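Local coordinates for Sodium/calcium exchanger membrane region domain-containing protein (Archaeoglobus fulgidus, PDB 4KPP), which exchanges calcium ions for protons across the membrane, as a helical membrane transporter of the sodium/calcium exchanger family, at residues S14-P19 / V43-F48; L110-G115 / A321-F326. All coordinates share one frame; numbering follows the deposited sequence.

Contact 1: residues S14-P19 / V43-F48; sequences SSLTLP and VVSASF
Ser45 meets Leu16 and Thr17 from the facing side of its helix, and these side chains make most of the contact. The hydroxyl oxygen comes up to the base of the leucine: Ser45 OG lies 3.1 Å from Leu16 CB, a polar atom set against a methylene. Leu16 CD1 is 3.8 Å from the same Ser45 OG, so the leucine runs alongside the hydroxyl. The methyl branch of the threonine takes the other part of the serine, with Thr17 CG2 3.9 Å from Ser45 CB. Thr17 CG2 also loosely approaches Ala46 N, at 4.3 Å. The small side chain of Ser45 lets the backbones come close: Leu16 CA and Ser45 CA are 6.2 Å apart.

The contact joins the break between helix 4-14 and helix 18-25 to helix 32-60, in the transmembrane bundle of this cation exchanger. The backbone still curls as a helix at 15-17, with bonds from Thr17 N to Ser14 O and Leu18 N to Ser15 O, each reaching three residues back.

Two side-chain hydrogen bonds hold the touching groups. Ser45 OG is bonded to Leu41 O, one turn earlier in its own helix, which fixes the hydroxyl while it lies against Leu16. Thr17 OG1 sits between its backbone N and carbonyl carbon (chi1 64°) and gives a 2.7 Å bond to Ser14 O, arriving nearly in line with the carbonyl (169°). This leaves CG2 as the branch that faces Ser45. Further out, helix 202-221 packs on Thr17 through Phe215 and Thr219, and on Ala46 through Ala216 and Ile220.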
loop_
_atom_site.group_PDB
_atom_site.type_symbol
_atom_site.label_atom_id
_atom_site.label_comp_id
_atom_site.label_asym_id
_atom_site.label_seq_id
_atom_site.Cartn_x
_atom_site.Cartn_y
_atom_site.Cartn_z
ATOM N N SER A 14 10.793 9.730 -16.670
ATOM C CA SER A 14 9.867 10.842 -16.848
ATOM C C SER A 14 9.266 10.745 -18.244
ATOM O O SER A 14 8.082 11.018 -18.448
ATOM C CB SER A 14 10.580 12.188 -16.675
ATOM O OG SER A 14 10.981 12.400 -15.330
ATOM N N SER A 15 10.094 10.331 -19.198
ATOM C CA SER A 15 9.675 10.211 -20.589
ATOM C C SER A 15 8.648 9.093 -20.777
ATOM O O SER A 15 7.928 9.069 -21.770
ATOM C CB SER A 15 10.890 9.979 -21.494
ATOM O OG SER A 15 10.618 10.371 -22.829
ATOM N N LEU A 16 8.580 8.178 -19.815
ATOM C CA LEU A 16 7.631 7.068 -19.871
ATOM C C LEU A 16 6.175 7.515 -19.685
ATOM O O LEU A 16 5.248 6.773 -20.014
ATOM C CB LEU A 16 7.994 5.996 -18.842
ATOM C CG LEU A 16 9.302 5.229 -19.054
ATOM C CD1 LEU A 16 9.488 4.190 -17.959
ATOM C CD2 LEU A 16 9.343 4.573 -20.429
ATOM N N THR A 17 5.981 8.720 -19.154
ATOM C CA THR A 17 4.641 9.287 -19.010
ATOM C C THR A 17 4.164 9.856 -20.336
ATOM O O THR A 17 2.964 9.988 -20.571
ATOM C CB THR A 17 4.592 10.428 -17.964
ATOM O OG1 THR A 17 5.399 11.528 -18.406
ATOM C CG2 THR A 17 5.082 9.952 -16.606
ATOM N N LEU A 18 5.118 10.202 -21.195
ATOM C CA LEU A 18 4.833 10.861 -22.470
ATOM C C LEU A 18 3.876 10.125 -23.425
ATOM O O LEU A 18 3.003 10.764 -24.010
ATOM C CB LEU A 18 6.137 11.232 -23.189
ATOM C CG LEU A 18 6.640 12.677 -23.071
ATOM C CD1 LEU A 18 6.204 13.347 -21.768
ATOM C CD2 LEU A 18 8.155 12.732 -23.234
ATOM N N PRO A 19 4.036 8.796 -23.597
ATOM C CA PRO A 19 3.118 8.130 -24.532
ATOM C C PRO A 19 1.650 8.351 -24.175
ATOM O O PRO A 19 0.828 8.568 -25.068
ATOM C CB PRO A 19 3.493 6.653 -24.394
ATOM C CG PRO A 19 4.935 6.675 -24.021
ATOM C CD PRO A 19 5.090 7.877 -23.126
ATOM N N VAL A 43 1.291 5.831 -14.861
ATOM C CA VAL A 43 1.049 5.768 -13.418
ATOM C C VAL A 43 2.267 5.238 -12.675
ATOM O O VAL A 43 2.742 5.852 -11.720
ATOM C CB VAL A 43 -0.167 4.887 -13.064
ATOM C CG1 VAL A 43 -0.222 4.637 -11.565
ATOM C CG2 VAL A 43 -1.451 5.534 -13.535
ATOM N N VAL A 44 2.766 4.093 -13.124
ATOM C CA VAL A 44 3.942 3.473 -12.528
ATOM C C VAL A 44 5.147 4.419 -12.564
ATOM O O VAL A 44 5.870 4.554 -11.578
ATOM C CB VAL A 44 4.279 2.145 -13.242
ATOM C CG1 VAL A 44 5.644 1.623 -12.818
ATOM C CG2 VAL A 44 3.194 1.108 -12.970
ATOM N N SER A 45 5.340 5.082 -13.702
ATOM C CA SER A 45 6.443 6.027 -13.877
ATOM C C SER A 45 6.346 7.194 -12.901
ATOM O O SER A 45 7.312 7.523 -12.211
ATOM C CB SER A 45 6.465 6.553 -15.311
ATOM O OG SER A 45 6.418 5.475 -16.227
ATOM N N ALA A 46 5.169 7.808 -12.845
ATOM C CA ALA A 46 4.927 8.920 -11.936
ATOM C C ALA A 46 5.134 8.505 -10.480
ATOM O O ALA A 46 5.472 9.331 -9.636
ATOM C CB ALA A 46 3.525 9.479 -12.144
ATOM N N SER A 47 4.937 7.221 -10.196
ATOM C CA SER A 47 5.119 6.703 -8.845
ATOM C C SER A 47 6.581 6.730 -8.394
ATOM O O SER A 47 6.868 7.050 -7.240
ATOM C CB SER A 47 4.551 5.287 -8.722
ATOM O OG SER A 47 4.698 4.802 -7.401
ATOM N N PHE A 48 7.500 6.388 -9.295
ATOM C CA PHE A 48 8.926 6.447 -8.977
ATOM C C PHE A 48 9.367 7.894 -8.782
ATOM O O PHE A 48 10.193 8.190 -7.917
ATOM C CB PHE A 48 9.776 5.800 -10.076
ATOM C CG PHE A 48 9.671 4.302 -10.135
ATOM C CD1 PHE A 48 10.329 3.510 -9.206
ATOM C CD2 PHE A 48 8.934 3.682 -11.134
ATOM C CE1 PHE A 48 10.239 2.130 -9.262
ATOM C CE2 PHE A 48 8.841 2.304 -11.192
ATOM C CZ PHE A 48 9.496 1.528 -10.255
#

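Contact 2: residues L110-G115 / A321-F326; sequences LLIGIG and AAQSLF
Gln323 reaches across to Ile112 and Gly113, and its amide does the touching for segment 321-326. The glutamine leaves its helix with CG anti to the backbone N (chi1 -175°) and stays extended beyond CG, which carries the amide over to helix 96-127. There Gln323 NE2 lies 3.8 Å from Ile112 CB, and Gln323 CD is 4.0 Å from that same Ile112 CB. Gln323 OE1 is 4.1 Å from Ile112 CD1. The side chains run alongside each other, pointing opposite ways, with the amide beside CB of the isoleucine. Gln323 NE2 also comes within 3.5 Å of Gly113 N, but both are donors and do not bond. The amide nitrogen is instead hydrogen-bonded to Arg109 O, just before segment 110-115, so this buried group has a backbone acceptor on the helix it approaches. A leucine here has no amide nitrogen for Arg109 O, and this carbonyl would probably lose its link to the facing helix. Tyr367 of helix 357-377 touches Gln323, and Leu344 of helix 338-353 touches Ile112.

Ser324 follows. Its OG is hydrogen-bonded to Thr320 O and to Lys282 NZ of helix 271-285; Lys282 also touches Ile112. Within helix 96-127, Leu110 O accepts from both Ile114 N and Gly115 N, the mark of a local pi-helical turn. The arrangement is helix-to-helix packing, probably within the membrane, joining the two sequence regions of the sodium/calcium exchanger family; helix 311-331 carries Ile330 of the calcium site near its end.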
loop_
_atom_site.group_PDB
_atom_site.type_symbol
_atom_site.label_atom_id
_atom_site.label_comp_id
_atom_site.label_asym_id
_atom_site.label_seq_id
_atom_site.Cartn_x
_atom_site.Cartn_y
_atom_site.Cartn_z
ATOM N N LEU A 110 -2.313 -8.658 -1.283
ATOM C CA LEU A 110 -1.194 -8.787 -2.208
ATOM C C LEU A 110 0.085 -8.278 -1.560
ATOM O O LEU A 110 1.164 -8.830 -1.768
ATOM C CB LEU A 110 -1.465 -7.994 -3.486
ATOM C CG LEU A 110 -0.426 -8.100 -4.602
ATOM C CD1 LEU A 110 -0.761 -9.253 -5.541
ATOM C CD2 LEU A 110 -0.309 -6.784 -5.359
ATOM N N LEU A 111 -0.050 -7.219 -0.770
ATOM C CA LEU A 111 1.089 -6.589 -0.118
ATOM C C LEU A 111 1.763 -7.564 0.844
ATOM O O LEU A 111 2.986 -7.669 0.886
ATOM C CB LEU A 111 0.621 -5.359 0.652
ATOM C CG LEU A 111 1.522 -4.132 0.770
ATOM C CD1 LEU A 111 1.242 -3.445 2.097
ATOM C CD2 LEU A 111 3.009 -4.448 0.612
ATOM N N ILE A 112 0.958 -8.273 1.622
ATOM C CA ILE A 112 1.490 -9.228 2.580
ATOM C C ILE A 112 1.803 -10.559 1.915
ATOM O O ILE A 112 2.907 -11.083 2.055
ATOM C CB ILE A 112 0.521 -9.442 3.760
ATOM C CG1 ILE A 112 0.345 -8.132 4.531
ATOM C CG2 ILE A 112 1.028 -10.554 4.680
ATOM C CD1 ILE A 112 -0.624 -8.226 5.674
ATOM N N GLY A 113 0.830 -11.095 1.182
ATOM C CA GLY A 113 0.973 -12.392 0.548
ATOM C C GLY A 113 2.100 -12.461 -0.465
ATOM O O GLY A 113 2.819 -13.457 -0.536
ATOM N N ILE A 114 2.254 -11.401 -1.249
ATOM C CA ILE A 114 3.303 -11.341 -2.260
ATOM C C ILE A 114 4.480 -10.479 -1.810
ATOM O O ILE A 114 5.603 -10.960 -1.713
ATOM C CB ILE A 114 2.759 -10.819 -3.608
ATOM C CG1 ILE A 114 1.726 -11.796 -4.178
ATOM C CG2 ILE A 114 3.893 -10.592 -4.601
ATOM C CD1 ILE A 114 2.278 -13.182 -4.465
ATOM N N GLY A 115 4.209 -9.208 -1.526
ATOM C CA GLY A 115 5.242 -8.256 -1.151
ATOM C C GLY A 115 6.141 -8.661 0.006
ATOM O O GLY A 115 7.354 -8.784 -0.168
ATOM N N ALA A 321 -8.815 -9.271 7.061
ATOM C CA ALA A 321 -8.602 -9.056 8.485
ATOM C C ALA A 321 -7.923 -10.275 9.102
ATOM O O ALA A 321 -7.045 -10.144 9.957
ATOM C CB ALA A 321 -9.919 -8.779 9.176
ATOM N N ALA A 322 -8.335 -11.458 8.655
ATOM C CA ALA A 322 -7.763 -12.709 9.134
ATOM C C ALA A 322 -6.286 -12.810 8.772
ATOM O O ALA A 322 -5.459 -13.160 9.616
ATOM C CB ALA A 322 -8.534 -13.899 8.575
ATOM N N GLN A 323 -5.962 -12.499 7.520
ATOM C CA GLN A 323 -4.575 -12.485 7.072
ATOM C C GLN A 323 -3.759 -11.469 7.861
ATOM O O GLN A 323 -2.580 -11.687 8.140
ATOM C CB GLN A 323 -4.486 -12.152 5.582
ATOM C CG GLN A 323 -3.070 -12.233 5.025
ATOM C CD GLN A 323 -2.898 -11.447 3.741
ATOM O OE1 GLN A 323 -3.476 -10.374 3.576
ATOM N NE2 GLN A 323 -2.103 -11.980 2.821
ATOM N N SER A 324 -4.397 -10.358 8.217
ATOM C CA SER A 324 -3.722 -9.275 8.926
ATOM C C SER A 324 -3.450 -9.636 10.382
ATOM O O SER A 324 -2.453 -9.203 10.958
ATOM C CB SER A 324 -4.536 -7.983 8.836
ATOM O OG SER A 324 -4.761 -7.628 7.483
ATOM N N LEU A 325 -4.342 -10.427 10.970
ATOM C CA LEU A 325 -4.141 -10.940 12.318
ATOM C C LEU A 325 -2.909 -11.836 12.325
ATOM O O LEU A 325 -2.038 -11.718 13.190
ATOM C CB LEU A 325 -5.357 -11.750 12.760
ATOM C CG LEU A 325 -5.833 -11.596 14.207
ATOM C CD1 LEU A 325 -6.520 -12.875 14.686
ATOM C CD2 LEU A 325 -4.694 -11.196 15.137
ATOM N N PHE A 326 -2.850 -12.732 11.348
ATOM C CA PHE A 326 -1.726 -13.642 11.198
ATOM C C PHE A 326 -0.428 -12.882 10.932
ATOM O O PHE A 326 0.643 -13.283 11.396
ATOM C CB PHE A 326 -2.014 -14.637 10.073
ATOM C CG PHE A 326 -0.962 -15.691 9.913
ATOM C CD1 PHE A 326 -0.652 -16.542 10.962
ATOM C CD2 PHE A 326 -0.288 -15.838 8.710
ATOM C CE1 PHE A 326 0.320 -17.522 10.815
ATOM C CE2 PHE A 326 0.679 -16.811 8.556
ATOM C CZ PHE A 326 0.985 -17.654 9.609
#

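Contact 1 and contact 2 lie on opposite sides of the chain's centre. Their own centres are 29 Å apart, and their nearest atoms are about 12 Å apart, so they do not touch. Contact 1 is peripheral, with its centre 19 Å from that of the chain, and lies away from the annotated sites; the side chain of Thr17 is about 9 Å from a bound oleic acid. Contact 2 is more central, at 11 Å. The side chain of Ile112 is about 12 Å from the bound calcium ion and about 7 Å from that of Ile330, a calcium-binding residue. Helix 242-267 borders both, touching Phe48 in contact 1 and Leu110 in contact 2.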